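PDB 6MVF: beta-galactosidase/beta-glucuronidase from Faecalibacterium prausnitzii L2-6, which binds FMN and, as a family 2 glycoside hydrolase, probably cleaves beta-glycosidic bonds such as those of glucuronides. Local coordinates for residues A[168-176]-A[201-212]. Numbering follows the deposited sequence.
Sequences VPNAHFDLD and SFVTNPDDSFTV. With FMN (flavin mononucleotide), chain G.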
# COMPACT_ATOMS: atom_id res chain seq x y z
N VAL A 168 -20.49 5.26 -21.04
CA VAL A 168 -19.81 4.85 -22.27
C VAL A 168 -20.18 5.80 -23.40
O VAL A 168 -21.19 6.52 -23.32
CB VAL A 168 -20.15 3.40 -22.67
CG1 VAL A 168 -19.51 2.38 -21.70
CG2 VAL A 168 -21.65 3.22 -22.80
N PRO A 169 -19.38 5.82 -24.48
CA PRO A 169 -19.79 6.58 -25.67
C PRO A 169 -20.92 5.87 -26.39
O PRO A 169 -21.32 4.76 -26.00
CB PRO A 169 -18.53 6.61 -26.54
CG PRO A 169 -17.43 6.07 -25.69
CD PRO A 169 -18.07 5.18 -24.67
N ASN A 170 -21.42 6.49 -27.47
CA ASN A 170 -22.54 5.92 -28.21
C ASN A 170 -22.16 4.58 -28.85
O ASN A 170 -22.94 3.63 -28.82
CB ASN A 170 -23.04 6.91 -29.25
CG ASN A 170 -24.27 6.41 -29.99
OD1 ASN A 170 -25.32 6.19 -29.38
ND2 ASN A 170 -24.14 6.21 -31.29
N ALA A 171 -20.98 4.50 -29.44
CA ALA A 171 -20.44 3.23 -29.91
C ALA A 171 -19.60 2.64 -28.78
O ALA A 171 -18.68 3.29 -28.27
CB ALA A 171 -19.60 3.42 -31.17
N HIS A 172 -19.92 1.41 -28.39
CA HIS A 172 -19.36 0.77 -27.20
C HIS A 172 -19.66 -0.72 -27.28
O HIS A 172 -20.65 -1.13 -27.90
CB HIS A 172 -19.94 1.36 -25.91
CG HIS A 172 -21.41 1.10 -25.72
ND1 HIS A 172 -22.38 2.02 -26.07
CD2 HIS A 172 -22.07 0.04 -25.20
CE1 HIS A 172 -23.57 1.53 -25.79
NE2 HIS A 172 -23.41 0.33 -25.25
N PHE A 173 -18.83 -1.52 -26.61
CA PHE A 173 -19.07 -2.95 -26.51
C PHE A 173 -20.36 -3.25 -25.75
O PHE A 173 -20.70 -2.59 -24.76
CB PHE A 173 -17.89 -3.65 -25.83
CG PHE A 173 -16.59 -3.57 -26.59
CD1 PHE A 173 -16.39 -4.34 -27.74
CD2 PHE A 173 -15.55 -2.76 -26.13
CE1 PHE A 173 -15.21 -4.28 -28.44
CE2 PHE A 173 -14.34 -2.70 -26.81
CZ PHE A 173 -14.17 -3.46 -27.97
N ASP A 174 -21.06 -4.31 -26.20
CA ASP A 174 -22.43 -4.60 -25.80
C ASP A 174 -22.55 -4.79 -24.30
O ASP A 174 -21.86 -5.62 -23.70
CB ASP A 174 -22.91 -5.86 -26.54
CG ASP A 174 -24.44 -6.02 -26.53
OD1 ASP A 174 -25.14 -5.29 -25.80
OD2 ASP A 174 -24.95 -6.90 -27.26
N LEU A 175 -23.47 -4.01 -23.70
CA LEU A 175 -23.79 -4.06 -22.28
C LEU A 175 -25.17 -4.65 -22.04
O LEU A 175 -25.57 -4.82 -20.87
CB LEU A 175 -23.73 -2.65 -21.69
CG LEU A 175 -22.33 -2.05 -21.52
CD1 LEU A 175 -22.28 -0.53 -21.70
CD2 LEU A 175 -21.84 -2.44 -20.15
N ASP A 176 -25.90 -4.98 -23.10
CA ASP A 176 -27.34 -5.25 -23.06
C ASP A 176 -27.69 -6.71 -23.19
O ASP A 176 -28.88 -7.03 -23.17
CB ASP A 176 -28.06 -4.47 -24.17
CG ASP A 176 -28.28 -3.03 -23.81
OD1 ASP A 176 -28.76 -2.77 -22.68
OD2 ASP A 176 -27.96 -2.16 -24.64
N SER A 201 -16.23 -10.39 -30.14
CA SER A 201 -16.77 -9.31 -29.33
C SER A 201 -18.00 -8.75 -30.03
O SER A 201 -18.29 -9.06 -31.19
CB SER A 201 -15.72 -8.22 -29.09
OG SER A 201 -15.29 -7.63 -30.31
N PHE A 202 -18.74 -7.91 -29.31
CA PHE A 202 -20.05 -7.46 -29.77
C PHE A 202 -20.16 -5.97 -29.55
O PHE A 202 -20.06 -5.49 -28.42
CB PHE A 202 -21.17 -8.21 -29.04
CG PHE A 202 -21.05 -9.69 -29.17
CD1 PHE A 202 -21.58 -10.35 -30.27
CD2 PHE A 202 -20.39 -10.43 -28.20
CE1 PHE A 202 -21.45 -11.72 -30.41
CE2 PHE A 202 -20.27 -11.81 -28.32
CZ PHE A 202 -20.80 -12.45 -29.43
N VAL A 203 -20.37 -5.22 -30.63
CA VAL A 203 -20.35 -3.77 -30.60
C VAL A 203 -21.76 -3.25 -30.82
O VAL A 203 -22.42 -3.61 -31.81
CB VAL A 203 -19.36 -3.21 -31.64
CG1 VAL A 203 -19.22 -1.69 -31.47
CG2 VAL A 203 -18.00 -3.92 -31.51
N THR A 204 -22.23 -2.43 -29.89
CA THR A 204 -23.45 -1.65 -30.04
C THR A 204 -23.13 -0.41 -30.87
O THR A 204 -22.17 0.31 -30.59
CB THR A 204 -24.00 -1.24 -28.67
OG1 THR A 204 -24.30 -2.41 -27.89
CG2 THR A 204 -25.27 -0.37 -28.79
N ASN A 205 -23.94 -0.18 -31.90
CA ASN A 205 -23.74 0.88 -32.88
C ASN A 205 -22.39 0.82 -33.58
O ASN A 205 -21.69 1.84 -33.63
CB ASN A 205 -23.91 2.24 -32.22
CG ASN A 205 -25.28 2.42 -31.64
OD1 ASN A 205 -26.28 2.12 -32.30
ND2 ASN A 205 -25.34 2.88 -30.39
N PRO A 206 -22.01 -0.30 -34.18
CA PRO A 206 -20.80 -0.31 -35.00
C PRO A 206 -20.99 0.58 -36.21
O PRO A 206 -22.07 1.08 -36.49
CB PRO A 206 -20.66 -1.78 -35.42
CG PRO A 206 -22.06 -2.27 -35.45
CD PRO A 206 -22.78 -1.56 -34.33
N ASP A 207 -19.90 0.74 -36.96
CA ASP A 207 -19.84 1.68 -38.08
C ASP A 207 -18.47 1.52 -38.76
O ASP A 207 -17.52 1.07 -38.13
CB ASP A 207 -20.08 3.10 -37.55
CG ASP A 207 -19.46 4.18 -38.40
OD1 ASP A 207 -19.97 4.44 -39.52
OD2 ASP A 207 -18.46 4.80 -37.93
N ASP A 208 -18.36 1.85 -40.05
CA ASP A 208 -17.12 1.59 -40.78
C ASP A 208 -15.91 2.33 -40.22
O ASP A 208 -14.78 1.91 -40.45
CB ASP A 208 -17.31 1.93 -42.26
CG ASP A 208 -18.18 0.91 -42.99
OD1 ASP A 208 -18.36 -0.21 -42.46
OD2 ASP A 208 -18.68 1.22 -44.09
N SER A 209 -16.12 3.42 -39.47
CA SER A 209 -15.00 4.15 -38.89
C SER A 209 -14.47 3.51 -37.61
O SER A 209 -13.44 3.96 -37.09
CB SER A 209 -15.39 5.60 -38.60
OG SER A 209 -16.37 5.70 -37.57
N PHE A 210 -15.13 2.47 -37.08
CA PHE A 210 -14.69 1.79 -35.88
C PHE A 210 -14.06 0.44 -36.21
O PHE A 210 -14.58 -0.31 -37.03
CB PHE A 210 -15.86 1.61 -34.91
CG PHE A 210 -16.33 2.89 -34.28
CD1 PHE A 210 -15.56 3.53 -33.30
CD2 PHE A 210 -17.55 3.44 -34.64
CE1 PHE A 210 -15.99 4.70 -32.71
CE2 PHE A 210 -17.99 4.62 -34.05
CZ PHE A 210 -17.21 5.26 -33.08
N THR A 211 -12.91 0.15 -35.60
CA THR A 211 -12.32 -1.18 -35.63
C THR A 211 -12.25 -1.75 -34.22
O THR A 211 -12.40 -1.05 -33.22
CB THR A 211 -10.90 -1.15 -36.24
OG1 THR A 211 -10.14 -0.12 -35.60
CG2 THR A 211 -10.93 -0.91 -37.73
N VAL A 212 -12.00 -3.05 -34.13
CA VAL A 212 -11.70 -3.71 -32.87
C VAL A 212 -10.26 -4.24 -32.94
O VAL A 212 -9.94 -5.09 -33.78
CB VAL A 212 -12.70 -4.84 -32.57
CG1 VAL A 212 -12.27 -5.61 -31.32
CG2 VAL A 212 -14.11 -4.27 -32.40
N1 FMN G . -24.76 -11.45 -28.68
C2 FMN G . -24.73 -10.14 -28.41
O2 FMN G . -25.37 -9.33 -29.09
N3 FMN G . -24.05 -9.63 -27.41
C4 FMN G . -23.34 -10.35 -26.60
O4 FMN G . -22.71 -9.87 -25.67
C4A FMN G . -23.31 -11.76 -26.83
N5 FMN G . -22.61 -12.49 -26.02
C5A FMN G . -22.53 -13.79 -26.17
C6 FMN G . -21.78 -14.53 -25.30
C7 FMN G . -21.68 -15.86 -25.44
C7M FMN G . -20.87 -16.65 -24.49
C8 FMN G . -22.41 -16.52 -26.52
C8M FMN G . -22.33 -18.00 -26.67
C9 FMN G . -23.17 -15.78 -27.40
C9A FMN G . -23.25 -14.43 -27.27
N10 FMN G . -24.04 -13.68 -28.13
C10 FMN G . -24.08 -12.30 -27.94
C1' FMN G . -24.69 -14.40 -29.22
C2' FMN G . -26.19 -14.52 -29.34
O2' FMN G . -26.45 -15.66 -28.57
C3' FMN G . -26.64 -14.87 -30.74
O3' FMN G . -25.62 -14.54 -31.66
C4' FMN G . -27.85 -14.10 -31.22
O4' FMN G . -27.66 -12.76 -30.81
C5' FMN G . -29.19 -14.66 -30.73
O5' FMN G . -29.65 -13.98 -29.58
P FMN G . -30.80 -14.51 -28.63
O1P FMN G . -31.41 -13.25 -28.16
O2P FMN G . -31.66 -15.37 -29.51
O3P FMN G . -30.21 -15.33 -27.53
O HOH W 1 -24.89 -2.12 -25.21
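With CG of Asp174 trans to its backbone N (chi1 -163°) and CG of Phe202 trans to its carbonyl carbon (chi1 -56°), the two side chains touch through their CB atoms and both reach the flavin of FMN. Asp174 OD2 accepts from FMN N3 at 2.9 Å, while the Phe202 ring lies with one face against the isoalloxazine, displaced toward the rim, CE2 3.4 Å from FMN N5. Asp174 OD1 takes the backbone N of Asp176 from above the carboxylate plane, an Asx turn that helps to fix the carboxylate's rotation. An alanine in place of Phe202 would probably leave this flavin face without its aromatic cover and open a gap against the isoalloxazine, while the CB contact with Asp174 would remain. The backbones pair antiparallel: Asp174 N donates to Phe202 O at 2.7 Å, and Thr204 N to His172 O at 2.9 Å. Thr204 CB sits over one face of the His172 imidazole and Val168 CG2 over the opposite one; His172 ND1 donates to Pro169 O, and NE2 shares a water with Thr204 OG1, Leu175 N and Asp176 OD2. Farther along, Asn205 ND2 gives Asn170 O a nearly straight bond (3.0 Å, 175°), and Ala171 CB rests over the Phe210 ring in a CH-pi contact, 3.8 Å from its centroid. The short strand 172-173, which follows strand 163-168, thus pairs with strand 195-204; Arg88 of strand 88-93 touches His172, and strand 265-274 packs Ile270 on Phe173 and Phe267 edge-to-face with Phe210.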